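Local structure of uncharacterized protein (Vibrio parahaemolyticus, 1ZBP) at residues Y116-V119 with S120-L124. The protein is of unknown function but belongs to the ImpE family and may play a part in bacterial type VI secretion. Residues are numbered along the deposited sequence; the frame is centred on the assembly and turned at random.
Sequences YEQV and SELAL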
loop_
_atom_site.group_PDB
_atom_site.type_symbol
_atom_site.label_atom_id
_atom_site.label_comp_id
_atom_site.label_asym_id
_atom_site.label_seq_id
_atom_site.Cartn_x
_atom_site.Cartn_y
_atom_site.Cartn_z
ATOM N N TYR A 116 -4.395 -24.269 0.062
ATOM C CA TYR A 116 -3.044 -23.913 -0.353
ATOM C C TYR A 116 -2.571 -24.669 -1.586
ATOM O O TYR A 116 -1.438 -24.487 -2.034
ATOM C CB TYR A 116 -2.056 -24.144 0.794
ATOM C CG TYR A 116 -2.486 -23.519 2.099
ATOM C CD1 TYR A 116 -3.019 -22.231 2.134
ATOM C CD2 TYR A 116 -2.364 -24.213 3.306
ATOM C CE1 TYR A 116 -3.424 -21.648 3.334
ATOM C CE2 TYR A 116 -2.766 -23.634 4.512
ATOM C CZ TYR A 116 -3.297 -22.350 4.513
ATOM O OH TYR A 116 -3.708 -21.769 5.692
ATOM N N GLU A 117 -3.426 -25.525 -2.131
ATOM C CA GLU A 117 -3.057 -26.282 -3.316
ATOM C C GLU A 117 -3.416 -25.448 -4.538
ATOM O O GLU A 117 -2.754 -25.522 -5.575
ATOM C CB GLU A 117 -3.799 -27.623 -3.353
ATOM C CG GLU A 117 -3.189 -28.646 -4.317
ATOM C CD GLU A 117 -1.776 -29.074 -3.915
ATOM O OE1 GLU A 117 -0.857 -28.222 -3.949
ATOM O OE2 GLU A 117 -1.588 -30.264 -3.562
ATOM N N GLN A 118 -4.469 -24.648 -4.407
ATOM C CA GLN A 118 -4.914 -23.790 -5.499
ATOM C C GLN A 118 -4.100 -22.486 -5.492
ATOM O O GLN A 118 -3.874 -21.885 -6.545
ATOM C CB GLN A 118 -6.407 -23.489 -5.351
ATOM C CG GLN A 118 -7.035 -22.818 -6.566
ATOM C CD GLN A 118 -8.475 -22.394 -6.323
ATOM O OE1 GLN A 118 -9.082 -21.703 -7.147
ATOM N NE2 GLN A 118 -9.030 -22.812 -5.190
ATOM N N VAL A 119 -3.655 -22.060 -4.308
ATOM C CA VAL A 119 -2.858 -20.845 -4.195
ATOM C C VAL A 119 -1.505 -21.089 -4.860
ATOM O O VAL A 119 -0.951 -20.207 -5.520
ATOM C CB VAL A 119 -2.634 -20.428 -2.710
ATOM C CG1 VAL A 119 -3.959 -20.375 -1.972
ATOM C CG2 VAL A 119 -1.681 -21.386 -2.026
ATOM N N SER A 120 -0.989 -22.304 -4.687
ATOM C CA SER A 120 0.289 -22.707 -5.262
ATOM C C SER A 120 0.169 -22.767 -6.775
ATOM O O SER A 120 1.120 -22.463 -7.490
ATOM C CB SER A 120 0.693 -24.087 -4.734
ATOM O OG SER A 120 1.954 -24.495 -5.239
ATOM N N GLU A 121 -1.006 -23.164 -7.260
ATOM C CA GLU A 121 -1.254 -23.266 -8.695
ATOM C C GLU A 121 -1.536 -21.903 -9.306
ATOM O O GLU A 121 -1.064 -21.597 -10.401
ATOM C CB GLU A 121 -2.442 -24.197 -8.962
ATOM C CG GLU A 121 -2.127 -25.683 -8.873
ATOM C CD GLU A 121 -1.540 -26.246 -10.159
ATOM O OE1 GLU A 121 -0.430 -25.810 -10.555
ATOM O OE2 GLU A 121 -2.194 -27.126 -10.773
ATOM N N LEU A 122 -2.319 -21.094 -8.596
ATOM C CA LEU A 122 -2.677 -19.758 -9.063
ATOM C C LEU A 122 -1.466 -18.838 -9.098
ATOM O O LEU A 122 -1.302 -18.050 -10.022
ATOM C CB LEU A 122 -3.759 -19.161 -8.167
ATOM C CG LEU A 122 -5.144 -19.752 -8.394
ATOM C CD1 LEU A 122 -6.094 -19.292 -7.298
ATOM C CD2 LEU A 122 -5.641 -19.322 -9.761
ATOM N N ALA A 123 -0.613 -18.955 -8.090
ATOM C CA ALA A 123 0.579 -18.130 -8.022
ATOM C C ALA A 123 1.444 -18.360 -9.261
ATOM O O ALA A 123 1.850 -17.405 -9.926
ATOM C CB ALA A 123 1.362 -18.445 -6.758
ATOM N N LEU A 124 1.709 -19.625 -9.578
ATOM C CA LEU A 124 2.531 -19.975 -10.737
ATOM C C LEU A 124 1.918 -19.512 -12.057
ATOM O O LEU A 124 2.635 -19.052 -12.949
ATOM C CB LEU A 124 2.777 -21.490 -10.775
ATOM C CG LEU A 124 3.634 -22.057 -9.632
ATOM C CD1 LEU A 124 3.451 -23.567 -9.544
ATOM C CD2 LEU A 124 5.098 -21.699 -9.854
#
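The opening turns of helix 116-129, which falls in a predicted coiled-coil region, bring Gln118 and Leu122 together one turn apart. Their side chains run alongside each other in the same direction: CG of Gln118 lies 3.7 Å from CD1 of Leu122, an aliphatic contact at the root of a polar chain. Gln118 reaches this place with CG anti to its own N (chi1 -169°) and then stays extended, which lays the amide alongside that methyl, OE1 of Gln118 3.8 Å from CD1 of Leu122. NE2 is hydrogen-bonded to OD2 of Asp115, three residues earlier in the chain, so the polar end is held while the methylenes pack.

The backbone beneath tightens along the helix. Ser120 N to Tyr116 O, at 3.5 Å, and Glu121 N to Glu117 O, at 3.4 Å, are both weak bonds. By the next residue the spacing is that of a regular alpha-helix: Leu122 N donates to Gln118 O at 2.7 Å, with an N-H...O angle of 157°, and Ala123 N to Val119 O at 2.9 Å.

Buried Val119, Leu122 and Ala123 turn to helix 98-113, touching Ser110, Ser103 with Ser106, and Phe107 respectively. In Glu121, CG stands anti to the carbonyl carbon (chi1 -78°), and the chain bends beyond it so that the carboxylate leads away, while CG of Glu121 rests 3.4 Å from O of Glu117.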